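Local coordinates for penicillin binding protein transpeptidase domain protein (Escherichia coli, PDB 4BJQ) that belongs to the penicillin-binding proteins, a bacterial cell-envelope family, and here represents a small excised alpha/beta module that assembles as a two-chain unit, at residues 28-33 against 51-56. Numbering follows the deposited sequence.
Sequences NALNIP and YLARQV. With SO4 (sulfate ion), chain J.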
ATOM      1  N   ASN A  28      14.943   1.184  -6.431  1.00 22.75           N
ATOM      2  CA  ASN A  28      16.334   0.728  -6.475  1.00 23.70           C
ATOM      3  C   ASN A  28      16.669  -0.037  -7.760  1.00 23.91           C
ATOM      4  O   ASN A  28      17.675   0.241  -8.410  1.00 24.40           O
ATOM      5  CB  ASN A  28      16.657  -0.189  -5.283  1.00 24.14           C
ATOM      6  CG  ASN A  28      16.509   0.491  -3.931  1.00 25.63           C
ATOM      7  OD1 ASN A  28      16.463   1.725  -3.822  1.00 28.85           O
ATOM      8  ND2 ASN A  28      16.458  -0.322  -2.879  1.00 24.51           N
ATOM      9  N   ALA A  29      15.822  -1.002  -8.116  1.00 23.72           N
ATOM     10  CA  ALA A  29      16.005  -1.792  -9.334  1.00 23.37           C
ATOM     11  C   ALA A  29      16.031  -0.933 -10.599  1.00 23.06           C
ATOM     12  O   ALA A  29      16.792  -1.206 -11.531  1.00 23.48           O
ATOM     13  CB  ALA A  29      14.938  -2.862  -9.443  1.00 22.49           C
ATOM     14  N   LEU A  30      15.207   0.104 -10.637  1.00 22.87           N
ATOM     15  CA  LEU A  30      15.154   0.974 -11.811  1.00 23.11           C
ATOM     16  C   LEU A  30      16.171   2.133 -11.734  1.00 23.68           C
ATOM     17  O   LEU A  30      16.386   2.852 -12.720  1.00 23.81           O
ATOM     18  CB  LEU A  30      13.729   1.489 -12.026  1.00 22.32           C
ATOM     19  CG  LEU A  30      12.675   0.480 -12.498  1.00 22.14           C
ATOM     20  CD1 LEU A  30      11.265   1.099 -12.514  1.00 19.90           C
ATOM     21  CD2 LEU A  30      13.031  -0.093 -13.889  1.00 21.57           C
ATOM     22  N   ASN A  31      16.802   2.287 -10.565  1.00 24.20           N
ATOM     23  CA  ASN A  31      17.704   3.424 -10.259  1.00 24.75           C
ATOM     24  C   ASN A  31      17.023   4.778 -10.513  1.00 24.74           C
ATOM     25  O   ASN A  31      17.594   5.698 -11.113  1.00 25.47           O
ATOM     26  CB  ASN A  31      19.062   3.300 -10.985  1.00 25.12           C
ATOM     27  CG  ASN A  31      20.178   4.156 -10.344  1.00 26.68           C
ATOM     28  OD1 ASN A  31      20.477   4.047  -9.156  1.00 29.06           O
ATOM     29  ND2 ASN A  31      20.814   4.977 -11.152  1.00 25.72           N
ATOM     30  N   ILE A  32      15.774   4.856 -10.080  1.00 24.06           N
ATOM     31  CA  ILE A  32      15.023   6.093 -10.042  1.00 23.69           C
ATOM     32  C   ILE A  32      14.757   6.371  -8.562  1.00 23.49           C
ATOM     33  O   ILE A  32      14.089   5.556  -7.893  1.00 22.83           O
ATOM     34  CB  ILE A  32      13.664   5.975 -10.791  1.00 23.51           C
ATOM     35  CG1 ILE A  32      13.866   5.533 -12.249  1.00 23.72           C
ATOM     36  CG2 ILE A  32      12.918   7.315 -10.759  1.00 22.87           C
ATOM     37  CD1 ILE A  32      12.564   5.065 -12.956  1.00 24.11           C
ATOM     38  N   PRO A  33      15.282   7.502  -8.041  1.00 23.59           N
ATOM     39  CA  PRO A  33      14.967   7.928  -6.674  1.00 24.30           C
ATOM     40  C   PRO A  33      13.461   7.773  -6.390  1.00 24.44           C
ATOM     41  O   PRO A  33      12.640   8.054  -7.265  1.00 24.13           O
ATOM     42  CB  PRO A  33      15.369   9.403  -6.668  1.00 24.70           C
ATOM     43  CG  PRO A  33      16.531   9.469  -7.639  1.00 25.04           C
ATOM     44  CD  PRO A  33      16.235   8.418  -8.705  1.00 24.32           C
ATOM     45  N   TYR A  51       3.953   5.380 -18.478  1.00 23.27           N
ATOM     46  CA  TYR A  51       5.148   4.577 -18.658  1.00 23.46           C
ATOM     47  C   TYR A  51       6.186   4.874 -17.573  1.00 23.82           C
ATOM     48  O   TYR A  51       6.379   6.037 -17.170  1.00 23.61           O
ATOM     49  CB  TYR A  51       5.778   4.822 -20.040  1.00 23.52           C
ATOM     50  CG  TYR A  51       5.063   4.188 -21.212  1.00 23.69           C
ATOM     51  CD1 TYR A  51       5.078   2.806 -21.395  1.00 22.99           C
ATOM     52  CD2 TYR A  51       4.374   4.981 -22.149  1.00 23.44           C
ATOM     53  CE1 TYR A  51       4.423   2.205 -22.492  1.00 23.11           C
ATOM     54  CE2 TYR A  51       3.711   4.405 -23.239  1.00 23.27           C
ATOM     55  CZ  TYR A  51       3.742   3.009 -23.400  1.00 24.60           C
ATOM     56  OH  TYR A  51       3.106   2.428 -24.462  1.00 24.58           O
ATOM     57  N   LEU A  52       6.853   3.819 -17.117  1.00 23.59           N
ATOM     58  CA  LEU A  52       7.950   3.943 -16.151  1.00 23.88           C
ATOM     59  C   LEU A  52       9.288   3.628 -16.816  1.00 23.99           C
ATOM     60  O   LEU A  52      10.261   4.394 -16.698  1.00 24.50           O
ATOM     61  CB  LEU A  52       7.705   3.033 -14.929  1.00 23.54           C
ATOM     62  CG  LEU A  52       6.480   3.382 -14.062  1.00 23.01           C
ATOM     63  CD1 LEU A  52       6.354   2.472 -12.824  1.00 21.85           C
ATOM     64  CD2 LEU A  52       6.495   4.856 -13.655  1.00 19.66           C
ATOM     65  N   ALA A  53       9.325   2.501 -17.522  1.00 24.01           N
ATOM     66  CA  ALA A  53      10.529   2.042 -18.201  1.00 24.50           C
ATOM     67  C   ALA A  53      10.222   1.265 -19.473  1.00 24.69           C
ATOM     68  O   ALA A  53       9.148   0.706 -19.623  1.00 25.05           O
ATOM     69  CB  ALA A  53      11.409   1.219 -17.251  1.00 24.44           C
ATOM     70  N   ARG A  54      11.189   1.240 -20.378  1.00 25.29           N
ATOM     71  CA  ARG A  54      11.015   0.722 -21.715  1.00 25.79           C
ATOM     72  C   ARG A  54      12.172  -0.205 -22.055  1.00 26.86           C
ATOM     73  O   ARG A  54      13.304   0.004 -21.610  1.00 26.93           O
ATOM     74  CB  ARG A  54      11.003   1.868 -22.737  1.00 25.96           C
ATOM     75  CG  ARG A  54       9.922   2.960 -22.555  1.00 25.68           C
ATOM     76  CD  ARG A  54       8.505   2.394 -22.468  1.00 24.54           C
ATOM     77  NE  ARG A  54       8.115   1.637 -23.653  1.00 25.43           N
ATOM     78  CZ  ARG A  54       7.564   2.161 -24.748  1.00 26.94           C
ATOM     79  NH1 ARG A  54       7.328   3.465 -24.825  1.00 26.65           N
ATOM     80  NH2 ARG A  54       7.256   1.378 -25.777  1.00 25.81           N
ATOM     81  N   GLN A  55      11.892  -1.214 -22.875  1.00 27.83           N
ATOM     82  CA  GLN A  55      12.921  -2.161 -23.304  1.00 28.82           C
ATOM     83  C   GLN A  55      13.612  -2.767 -22.084  1.00 28.44           C
ATOM     84  O   GLN A  55      14.839  -2.824 -22.018  1.00 28.84           O
ATOM     85  CB  GLN A  55      13.965  -1.491 -24.232  1.00 29.41           C
ATOM     86  CG  GLN A  55      13.407  -0.604 -25.375  1.00 31.35           C
ATOM     87  CD  GLN A  55      12.462  -1.328 -26.333  1.00 33.34           C
ATOM     88  OE1 GLN A  55      11.441  -0.768 -26.746  1.00 34.39           O
ATOM     89  NE2 GLN A  55      12.795  -2.563 -26.691  1.00 33.74           N
ATOM     90  N   VAL A  56      12.819  -3.203 -21.109  1.00 27.97           N
ATOM     91  CA  VAL A  56      13.376  -3.785 -19.893  1.00 27.24           C
ATOM     92  C   VAL A  56      13.610  -5.273 -20.135  1.00 27.46           C
ATOM     93  O   VAL A  56      12.685  -5.993 -20.510  1.00 26.89           O
ATOM     94  CB  VAL A  56      12.468  -3.548 -18.651  1.00 27.13           C
ATOM     95  CG1 VAL A  56      13.052  -4.214 -17.402  1.00 26.55           C
ATOM     96  CG2 VAL A  56      12.280  -2.059 -18.398  1.00 26.63           C
TER
HETATM   97  S   SO4 J1167       6.058   4.173 -28.154  1.00 83.74           S
HETATM   98  O1  SO4 J1167       5.065   3.290 -28.762  1.00 83.27           O
HETATM   99  O2  SO4 J1167       6.523   5.146 -29.142  1.00 83.55           O
HETATM  100  O3  SO4 J1167       5.470   4.857 -27.002  1.00 83.61           O
HETATM  101  O4  SO4 J1167       7.201   3.387 -27.704  1.00 84.07           O
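Leu30, at the end of helix 19-30, reaches Ala53 with one methyl: its CD2 rests 4.0 Å from Ala53 CB, and the side chains of both residues leave the backbone toward the facing segment. With CG anti to the carbonyl carbon (chi1 -70°), the Leu30 fork extends to the strand, its second branch CD1 lying 4.7 Å from Leu52 CB. Ile32, past the Schellman turn at Asn31, comes in alongside, its CD1 methyl 4.4 Å from Leu52 O. No hydrogen bond crosses; the seam is thin, with only Leu30 CD2 against Ala53 CB joining apolar side chains across it within 4.5 Å. Helices 58-66 and 34-42 add to it: Leu30 also touches Met60 and Ile64, and Leu52 touches Leu37 and Ile41.

At the corner of strand 50-56, Arg54 bends at chi2 and chi3 back over Tyr51, setting NH1 3.8 Å above the plane of the phenol ring, over its centre. The sulfate, probably from the crystallisation liquor, sits at the guanidinium edge. Its O4 takes bonds from both Arg54 NH1 (2.9 Å) and Arg54 NH2 (2.8 Å), while the Arg54 NH1 bond to O3 is straighter, with an N-H...O angle of 161°, but longer at 3.2 Å. Arg54 NE makes a salt bridge to Glu77 OE2.

This is helix-on-sheet packing in an alpha/beta module; Tyr51, Ala53 and Val56 ladder antiparallel with the second subunit, continuing the sheet across the dimer interface.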